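Local coordinates for protein Rho guanine nucleotide exchange factor 11 (Homo sapiens, PDB 5JHH) that probably activates Rho-family GTPases, RhoA above all, by promoting exchange of GDP for GTP through its tandem DH and PH domains, at residues A103-P108 / D199-I204; S179-T184 / K193-R198; L228-L233 / L291-H296. All coordinates share one frame; numbering follows the deposited sequence.

Contact 1. Residues A103-P108 / D199-I204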
loop_
_atom_site.group_PDB
_atom_site.type_symbol
_atom_site.label_atom_id
_atom_site.label_comp_id
_atom_site.label_asym_id
_atom_site.label_seq_id
_atom_site.Cartn_x
_atom_site.Cartn_y
_atom_site.Cartn_z
ATOM N N ALA A 103 9.204 -13.607 -21.029
ATOM C CA ALA A 103 10.590 -13.270 -21.072
ATOM C C ALA A 103 10.959 -12.246 -19.960
ATOM O O ALA A 103 12.138 -12.105 -19.591
ATOM C CB ALA A 103 10.962 -12.755 -22.450
ATOM N N ARG A 104 9.965 -11.565 -19.407
ATOM C CA ARG A 104 10.226 -10.675 -18.255
ATOM C C ARG A 104 9.840 -11.254 -16.903
ATOM O O ARG A 104 10.434 -10.930 -15.885
ATOM C CB ARG A 104 9.547 -9.324 -18.441
ATOM C CG ARG A 104 10.035 -8.191 -17.512
ATOM C CD ARG A 104 11.209 -8.633 -16.608
ATOM N NE ARG A 104 12.456 -8.277 -17.148
ATOM C CZ ARG A 104 13.637 -8.748 -16.826
ATOM N NH1 ARG A 104 13.844 -9.731 -15.971
ATOM N NH2 ARG A 104 14.627 -8.204 -17.452
ATOM N N PHE A 105 8.836 -12.091 -16.865
ATOM C CA PHE A 105 8.217 -12.409 -15.594
ATOM C C PHE A 105 8.283 -13.838 -15.208
ATOM O O PHE A 105 7.730 -14.204 -14.175
ATOM C CB PHE A 105 6.733 -12.016 -15.635
ATOM C CG PHE A 105 6.504 -10.573 -15.862
ATOM C CD1 PHE A 105 7.070 -9.630 -15.019
ATOM C CD2 PHE A 105 5.651 -10.140 -16.874
ATOM C CE1 PHE A 105 6.867 -8.267 -15.247
ATOM C CE2 PHE A 105 5.413 -8.794 -17.066
ATOM C CZ PHE A 105 6.046 -7.854 -16.251
ATOM N N ASP A 106 8.931 -14.665 -16.022
ATOM C CA ASP A 106 9.031 -16.098 -15.739
ATOM C C ASP A 106 10.493 -16.571 -15.681
ATOM O O ASP A 106 11.378 -15.938 -16.252
ATOM C CB ASP A 106 8.289 -16.863 -16.835
ATOM C CG ASP A 106 8.009 -18.331 -16.476
ATOM O OD1 ASP A 106 7.697 -18.661 -15.306
ATOM O OD2 ASP A 106 8.083 -19.164 -17.392
ATOM N N GLY A 107 10.694 -17.703 -15.002
ATOM C CA GLY A 107 11.949 -18.382 -14.880
ATOM C C GLY A 107 13.051 -17.449 -14.426
ATOM O O GLY A 107 12.847 -16.670 -13.518
ATOM N N PRO A 108 14.214 -17.519 -15.097
ATOM C CA PRO A 108 15.347 -16.729 -14.725
ATOM C C PRO A 108 15.002 -15.235 -14.689
ATOM O O PRO A 108 15.542 -14.519 -13.850
ATOM C CB PRO A 108 16.359 -17.028 -15.831
ATOM C CG PRO A 108 16.064 -18.463 -16.193
ATOM C CD PRO A 108 14.541 -18.479 -16.180
ATOM N N ASP A 199 0.270 -14.869 -12.898
ATOM C CA ASP A 199 0.520 -15.493 -11.594
ATOM C C ASP A 199 1.968 -15.258 -11.078
ATOM O O ASP A 199 2.209 -15.180 -9.852
ATOM C CB ASP A 199 0.256 -17.009 -11.682
ATOM C CG ASP A 199 -1.240 -17.364 -11.946
ATOM O OD1 ASP A 199 -2.155 -16.530 -11.833
ATOM O OD2 ASP A 199 -1.481 -18.520 -12.257
ATOM N N GLN A 200 2.939 -15.208 -11.999
ATOM C CA GLN A 200 4.332 -15.064 -11.583
ATOM C C GLN A 200 4.559 -13.623 -11.136
ATOM O O GLN A 200 5.182 -13.407 -10.121
ATOM C CB GLN A 200 5.293 -15.472 -12.698
ATOM C CG GLN A 200 5.450 -16.973 -12.918
ATOM C CD GLN A 200 6.449 -17.597 -11.991
ATOM O OE1 GLN A 200 6.272 -17.601 -10.798
ATOM N NE2 GLN A 200 7.507 -18.167 -12.542
ATOM N N CYS A 201 3.947 -12.653 -11.817
ATOM C CA CYS A 201 3.916 -11.264 -11.326
ATOM C C CYS A 201 3.378 -11.132 -9.908
ATOM O O CYS A 201 3.921 -10.384 -9.111
ATOM C CB CYS A 201 3.087 -10.379 -12.195
ATOM S SG CYS A 201 3.796 -10.106 -13.790
ATOM N N ARG A 202 2.314 -11.829 -9.588
ATOM C CA ARG A 202 1.841 -11.807 -8.203
ATOM C C ARG A 202 2.884 -12.272 -7.215
ATOM O O ARG A 202 3.056 -11.698 -6.126
ATOM C CB ARG A 202 0.590 -12.644 -8.041
ATOM C CG ARG A 202 -0.610 -11.906 -8.622
ATOM C CD ARG A 202 -1.916 -12.642 -8.354
ATOM N NE ARG A 202 -3.004 -11.986 -9.041
ATOM C CZ ARG A 202 -3.889 -12.601 -9.830
ATOM N NH1 ARG A 202 -3.846 -13.920 -10.020
ATOM N NH2 ARG A 202 -4.842 -11.885 -10.416
ATOM N N GLU A 203 3.555 -13.327 -7.607
ATOM C CA GLU A 203 4.616 -13.959 -6.813
ATOM C C GLU A 203 5.814 -13.006 -6.644
ATOM O O GLU A 203 6.415 -12.883 -5.589
ATOM C CB GLU A 203 5.023 -15.219 -7.559
ATOM C CG GLU A 203 5.176 -16.445 -6.705
ATOM C CD GLU A 203 4.023 -16.741 -5.787
ATOM O OE1 GLU A 203 2.921 -16.987 -6.299
ATOM O OE2 GLU A 203 4.265 -16.768 -4.550
ATOM N N ILE A 204 6.080 -12.245 -7.686
ATOM C CA ILE A 204 7.122 -11.251 -7.621
ATOM C C ILE A 204 6.713 -10.182 -6.629
ATOM O O ILE A 204 7.519 -9.707 -5.863
ATOM C CB ILE A 204 7.335 -10.639 -9.015
ATOM C CG1 ILE A 204 8.103 -11.623 -9.888
ATOM C CG2 ILE A 204 8.019 -9.315 -8.929
ATOM C CD1 ILE A 204 8.082 -11.202 -11.348
#

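Contact 2. Residues S179-T184 / K193-R198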
loop_
_atom_site.group_PDB
_atom_site.type_symbol
_atom_site.label_atom_id
_atom_site.label_comp_id
_atom_site.label_asym_id
_atom_site.label_seq_id
_atom_site.Cartn_x
_atom_site.Cartn_y
_atom_site.Cartn_z
ATOM N N SER A 179 -6.407 -7.757 -17.599
ATOM C CA SER A 179 -7.172 -7.135 -18.649
ATOM C C SER A 179 -6.839 -7.624 -20.086
ATOM O O SER A 179 -7.724 -7.722 -20.937
ATOM C CB SER A 179 -7.027 -5.630 -18.542
ATOM O OG SER A 179 -7.325 -5.079 -19.801
ATOM N N ILE A 180 -5.583 -7.933 -20.371
ATOM C CA ILE A 180 -5.248 -8.532 -21.663
ATOM C C ILE A 180 -5.871 -9.922 -21.804
ATOM O O ILE A 180 -6.370 -10.291 -22.889
ATOM C CB ILE A 180 -3.751 -8.676 -21.831
ATOM C CG1 ILE A 180 -3.102 -7.293 -21.974
ATOM C CG2 ILE A 180 -3.381 -9.494 -23.059
ATOM C CD1 ILE A 180 -1.616 -7.317 -21.702
ATOM N N ILE A 181 -5.761 -10.693 -20.730
ATOM C CA ILE A 181 -6.241 -12.049 -20.667
ATOM C C ILE A 181 -7.746 -12.077 -20.977
ATOM O O ILE A 181 -8.198 -12.807 -21.843
ATOM C CB ILE A 181 -5.994 -12.588 -19.251
ATOM C CG1 ILE A 181 -4.524 -12.958 -19.116
ATOM C CG2 ILE A 181 -6.949 -13.745 -18.908
ATOM C CD1 ILE A 181 -4.102 -13.212 -17.697
ATOM N N LYS A 182 -8.486 -11.257 -20.242
ATOM C CA LYS A 182 -9.869 -10.933 -20.499
ATOM C C LYS A 182 -10.202 -10.731 -21.957
ATOM O O LYS A 182 -11.292 -11.087 -22.373
ATOM C CB LYS A 182 -10.240 -9.655 -19.739
ATOM C CG LYS A 182 -11.626 -9.095 -20.054
ATOM C CD LYS A 182 -12.123 -8.132 -18.976
ATOM C CE LYS A 182 -13.616 -7.843 -19.110
ATOM N NZ LYS A 182 -13.945 -6.454 -18.678
ATOM N N HIS A 183 -9.329 -10.104 -22.725
ATOM C CA HIS A 183 -9.641 -9.896 -24.137
ATOM C C HIS A 183 -8.902 -10.845 -25.062
ATOM O O HIS A 183 -8.759 -10.576 -26.239
ATOM C CB HIS A 183 -9.417 -8.456 -24.521
ATOM C CG HIS A 183 -10.312 -7.518 -23.783
ATOM N ND1 HIS A 183 -9.856 -6.376 -23.163
ATOM C CD2 HIS A 183 -11.640 -7.580 -23.531
ATOM C CE1 HIS A 183 -10.867 -5.763 -22.574
ATOM N NE2 HIS A 183 -11.960 -6.477 -22.777
ATOM N N THR A 184 -8.470 -11.984 -24.537
ATOM C CA THR A 184 -7.763 -12.985 -25.335
ATOM C C THR A 184 -8.658 -14.228 -25.501
ATOM O O THR A 184 -9.322 -14.674 -24.545
ATOM C CB THR A 184 -6.437 -13.369 -24.618
ATOM O OG1 THR A 184 -5.613 -12.215 -24.508
ATOM C CG2 THR A 184 -5.659 -14.462 -25.365
ATOM N N LYS A 193 -0.523 -19.121 -21.115
ATOM C CA LYS A 193 0.822 -18.592 -20.873
ATOM C C LYS A 193 0.787 -17.162 -20.261
ATOM O O LYS A 193 1.560 -16.843 -19.382
ATOM C CB LYS A 193 1.635 -18.602 -22.180
ATOM C CG LYS A 193 2.308 -19.946 -22.493
ATOM C CD LYS A 193 2.499 -20.140 -23.981
ATOM C CE LYS A 193 3.777 -19.520 -24.490
ATOM N NZ LYS A 193 3.542 -18.947 -25.840
ATOM N N LEU A 194 -0.148 -16.352 -20.709
ATOM C CA LEU A 194 -0.528 -15.136 -20.053
ATOM C C LEU A 194 -1.006 -15.352 -18.628
ATOM O O LEU A 194 -0.654 -14.559 -17.754
ATOM C CB LEU A 194 -1.631 -14.444 -20.837
ATOM C CG LEU A 194 -1.155 -13.749 -22.101
ATOM C CD1 LEU A 194 -2.308 -13.107 -22.849
ATOM C CD2 LEU A 194 -0.135 -12.689 -21.757
ATOM N N CYS A 195 -1.765 -16.415 -18.364
ATOM C CA CYS A 195 -2.223 -16.628 -16.995
ATOM C C CYS A 195 -1.021 -16.965 -16.135
ATOM O O CYS A 195 -0.953 -16.621 -14.953
ATOM C CB CYS A 195 -3.273 -17.751 -16.932
ATOM S SG CYS A 195 -4.870 -17.222 -17.643
ATOM N N ARG A 196 -0.082 -17.677 -16.748
ATOM C CA ARG A 196 1.094 -18.088 -16.030
ATOM C C ARG A 196 1.910 -16.834 -15.667
ATOM O O ARG A 196 2.310 -16.659 -14.519
ATOM C CB ARG A 196 1.884 -19.082 -16.902
ATOM C CG ARG A 196 3.333 -19.335 -16.527
ATOM C CD ARG A 196 3.395 -20.076 -15.219
ATOM N NE ARG A 196 4.740 -20.557 -14.931
ATOM C CZ ARG A 196 5.096 -21.114 -13.780
ATOM N NH1 ARG A 196 4.206 -21.301 -12.803
ATOM N NH2 ARG A 196 6.353 -21.483 -13.597
ATOM N N ALA A 197 2.091 -15.950 -16.640
ATOM C CA ALA A 197 2.792 -14.686 -16.411
ATOM C C ALA A 197 2.134 -13.822 -15.326
ATOM O O ALA A 197 2.805 -13.260 -14.447
ATOM C CB ALA A 197 2.898 -13.901 -17.727
ATOM N N ARG A 198 0.817 -13.693 -15.402
ATOM C CA ARG A 198 0.055 -12.982 -14.365
ATOM C C ARG A 198 0.343 -13.550 -12.992
ATOM O O ARG A 198 0.619 -12.808 -12.004
ATOM C CB ARG A 198 -1.439 -13.061 -14.646
ATOM C CG ARG A 198 -2.273 -12.575 -13.468
ATOM C CD ARG A 198 -3.707 -13.069 -13.557
ATOM N NE ARG A 198 -3.728 -14.503 -13.294
ATOM C CZ ARG A 198 -4.621 -15.337 -13.788
ATOM N NH1 ARG A 198 -5.637 -14.891 -14.526
ATOM N NH2 ARG A 198 -4.491 -16.625 -13.523
#

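Contact 3. Residues L228-L233 / L291-H296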
loop_
_atom_site.group_PDB
_atom_site.type_symbol
_atom_site.label_atom_id
_atom_site.label_comp_id
_atom_site.label_asym_id
_atom_site.label_seq_id
_atom_site.Cartn_x
_atom_site.Cartn_y
_atom_site.Cartn_z
ATOM N N LEU A 228 15.181 -0.771 24.727
ATOM C CA LEU A 228 14.741 -1.806 25.627
ATOM C C LEU A 228 15.481 -1.662 26.925
ATOM O O LEU A 228 16.713 -1.583 26.947
ATOM C CB LEU A 228 15.071 -3.178 25.072
ATOM C CG LEU A 228 14.505 -4.396 25.809
ATOM C CD1 LEU A 228 12.985 -4.458 25.797
ATOM C CD2 LEU A 228 15.082 -5.667 25.214
ATOM N N ASP A 229 14.702 -1.680 27.994
ATOM C CA ASP A 229 15.206 -1.796 29.346
ATOM C C ASP A 229 14.542 -3.029 29.945
ATOM O O ASP A 229 13.361 -2.991 30.262
ATOM C CB ASP A 229 14.807 -0.537 30.121
ATOM C CG ASP A 229 15.119 -0.620 31.616
ATOM O OD1 ASP A 229 15.296 -1.730 32.164
ATOM O OD2 ASP A 229 15.137 0.450 32.244
ATOM N N ALA A 230 15.302 -4.121 30.051
ATOM C CA ALA A 230 14.851 -5.342 30.730
ATOM C C ALA A 230 15.556 -5.460 32.087
ATOM O O ALA A 230 16.049 -6.532 32.462
ATOM C CB ALA A 230 15.162 -6.569 29.884
ATOM N N THR A 231 15.586 -4.353 32.818
ATOM C CA THR A 231 16.402 -4.245 34.019
ATOM C C THR A 231 15.690 -4.881 35.219
ATOM O O THR A 231 16.236 -5.765 35.865
ATOM C CB THR A 231 16.779 -2.774 34.275
ATOM O OG1 THR A 231 18.173 -2.709 34.523
ATOM C CG2 THR A 231 15.957 -2.107 35.397
ATOM N N ALA A 232 14.431 -4.525 35.442
ATOM C CA ALA A 232 13.674 -5.123 36.526
ATOM C C ALA A 232 13.599 -6.669 36.451
ATOM O O ALA A 232 13.030 -7.299 37.322
ATOM C CB ALA A 232 12.276 -4.523 36.556
ATOM N N LEU A 233 14.131 -7.273 35.394
ATOM C CA LEU A 233 14.168 -8.720 35.276
ATOM C C LEU A 233 15.578 -9.238 35.488
ATOM O O LEU A 233 15.786 -10.443 35.510
ATOM C CB LEU A 233 13.650 -9.159 33.902
ATOM C CG LEU A 233 12.140 -8.957 33.696
ATOM C CD1 LEU A 233 11.811 -7.502 33.447
ATOM C CD2 LEU A 233 11.608 -9.773 32.536
ATOM N N LEU A 291 11.421 1.363 26.516
ATOM C CA LEU A 291 10.477 0.245 26.432
ATOM C C LEU A 291 10.823 -0.682 27.570
ATOM O O LEU A 291 11.867 -1.355 27.558
ATOM C CB LEU A 291 10.593 -0.520 25.093
ATOM C CG LEU A 291 10.302 0.298 23.835
ATOM C CD1 LEU A 291 10.693 -0.455 22.574
ATOM C CD2 LEU A 291 8.855 0.747 23.785
ATOM N N LEU A 292 9.939 -0.691 28.559
ATOM C CA LEU A 292 10.214 -1.342 29.810
ATOM C C LEU A 292 9.655 -2.727 29.809
ATOM O O LEU A 292 8.430 -2.918 29.729
ATOM C CB LEU A 292 9.557 -0.584 30.950
ATOM C CG LEU A 292 10.102 0.797 31.257
ATOM C CD1 LEU A 292 9.505 1.207 32.598
ATOM C CD2 LEU A 292 11.634 0.818 31.279
ATOM N N LEU A 293 10.556 -3.688 29.937
ATOM C CA LEU A 293 10.162 -5.054 30.187
ATOM C C LEU A 293 10.152 -5.244 31.710
ATOM O O LEU A 293 11.204 -5.089 32.362
ATOM C CB LEU A 293 11.164 -5.976 29.505
ATOM C CG LEU A 293 10.703 -7.365 29.095
ATOM C CD1 LEU A 293 9.399 -7.305 28.327
ATOM C CD2 LEU A 293 11.780 -8.060 28.270
ATOM N N LYS A 294 8.968 -5.536 32.265
ATOM C CA LYS A 294 8.707 -5.417 33.707
ATOM C C LYS A 294 7.511 -6.253 34.178
ATOM O O LYS A 294 6.438 -6.207 33.548
ATOM C CB LYS A 294 8.396 -3.953 34.029
ATOM C CG LYS A 294 8.983 -3.440 35.335
ATOM C CD LYS A 294 8.507 -2.023 35.633
ATOM C CE LYS A 294 6.995 -1.971 35.800
ATOM N NZ LYS A 294 6.554 -0.728 36.487
ATOM N N CYS A 295 7.670 -6.933 35.322
ATOM C CA CYS A 295 6.584 -7.726 35.945
ATOM C C CYS A 295 5.406 -6.882 36.494
ATOM O O CYS A 295 5.549 -5.690 36.734
ATOM C CB CYS A 295 7.141 -8.640 37.042
ATOM S SG CYS A 295 7.785 -10.228 36.451
ATOM N N HIS A 296 4.231 -7.505 36.619
ATOM C CA HIS A 296 2.992 -6.847 37.081
ATOM C C HIS A 296 2.623 -5.584 36.275
ATOM O O HIS A 296 3.097 -5.361 35.154
ATOM C CB HIS A 296 3.098 -6.514 38.579
ATOM C CG HIS A 296 1.812 -6.675 39.336
ATOM N ND1 HIS A 296 0.660 -5.998 38.994
ATOM C CD2 HIS A 296 1.502 -7.412 40.429
ATOM C CE1 HIS A 296 -0.307 -6.323 39.832
ATOM N NE2 HIS A 296 0.177 -7.182 40.712
HETATM O O HOH W 1 12.532 -3.290 33.328
#

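Contact 1. Residues A103-P108 / D199-I204
Phe105 and Cys201 mark the closest approach of the two backbones, with their CA atoms 6.2 Å apart. Residues 199-204 are a continuous piece of helix 189-227. Residues 103-108 are a break between helices: helix 98-105 ends at Phe105, and Asp106 is the first residue to leave helical phi/psi. Gly107, with a positive phi that favours glycine, lies at the junction with helix 107-121. Phe105 O lies against Gln200 CB at 3.1 Å.

The ring of Phe105 carries the apolar half of the contact. Cys201 SG sits over the middle of one face, 3.5 Å from the ring centroid and 13° off the ring normal. This is a sulfur-aromatic contact. Arg104 CB covers the opposite face. Ile204 CD1 reaches Phe105 CD1 at 4.1 Å, and the two side chains cross at about a right angle.

The polar half is one bond. Gln200 NE2 donates to Asp106 OD1 at 2.8 Å, with a fairly straight N-H...O angle of 162°. OD1 lies close to the amide plane, while the carboxylate plane is turned 68° from it. The other amide atom of Gln200, OE1, accepts from Arg110 NH1, so both ends of the amide are held.

Trp80 meets the Phe105 ring edge-to-face, and Tyr173 also packs against it. The arrangement belongs to the all-helical RhoGEF (DH) domain, where a kink between two helices is seated on the long helix that runs on toward the PH domain.

Contact 2. Residues S179-T184 / K193-R198
Ile180 meets Leu194 through its branch methyl: Ile180 CG2 lies 3.8 Å from Leu194 CD1. The two side chains cross at about a right angle.

Ile181 comes next and has the largest share of the interface. Its backbone is also the nearest to the other segment, with Ile181 CA 6.5 Å from Leu194 CA. Ile181 CG1 packs on Leu194 CB at 3.7 Å, and the two side chains slide past each other in opposite directions. The Ile181 chain is extended at chi2 (167°), which carries CD1 onward over the backbone of the other helix. There Ile181 CD1 lies 3.7 Å from Leu194 O and 4.1 Å from Cys195 SG. Ile181 CD1 also lies 3.9 Å from Arg198 NH1. The Arg198 guanidinium has Cys195 CA over one face. Glu178 packs on the same arginine.

Thr184 lies in the turn that follows helix 165-182. Thr184 OG1 donates to Ile180 O at 2.6 Å, from above the carbonyl plane. This bond holds the hydroxyl against the end of its own helix. The same Thr184 OG1 rests 3.8 Å from Leu194 CD1. That methyl therefore touches both Ile180 and Thr184, which meet it from the same side. All the contacts between the two segments are van der Waals.

The pair is the base of a helical hairpin: helix 165-182 turns back through a short loop into helix 189-227. Helix 98-105 covers Leu194 through Ser98 and Met101. Helix 18-54 meets Ile180 through Val26.

Contact 3. Residues L228-L233 / L291-H296
Asp229 and Leu292 lie side by side and point the same way, on one face of the sheet, at a short parallel pairing of strands 228-229 and 290-292. Leu292 CD2 packs on Asp229 CB at 3.6 Å, alongside the carboxylate. Leu228 and Leu291 form the neighbouring pair, and their side chains lie on the other face.

Leu293 is the main apolar side chain of the contact. Its CB packs on Ala230 CA, and Leu293 CD2 meets Ala230 CB at 4.0 Å. Leu228 CD1 comes near Leu293 CB at 4.4 Å. Farther on, Ala232 CB lies on the aliphatic part of Lys294, 3.7 Å from Lys294 CG.

The backbone N and O of Asp229 bond to Leu291 and Leu293, the residues flanking its bridge partner Leu292. Asp229 N donates to Leu291 O at 2.9 Å, nearly straight at 176°. Asp229 O accepts from Leu293 N, also at 2.9 Å. A water accepts from Ala232 N and also approaches Asp229 O and Leu293 O.

Leu284 of strand 280-287 packs on Leu291 and Leu293. The chemistry implies a join in which main-chain bonds fix the register while leucine and alanine side chains pack beside them. It fastens the end of helix 189-227 to the PH sheet.

How the contacts relate
From the N terminus, contact 1 opens first, at the break between helices 98-105 and 107-121. It closes about 90 residues later on helix 189-227, around a largely helical span. Contact 2 lies within that span and closes the short turn between helices 165-182 and 189-227. The two share the long helix, with centres about 13 Å apart, and Asp106 of contact 1 forms a long, weak ion pair with Arg196 of contact 2. Contact 3 follows in series. It starts where helix 189-227 passes into strand 228-229 and closes a strand-rich loop, with its centre about 46 Å from that of contact 1. The long helix thus links the DH bundle to the PH domain.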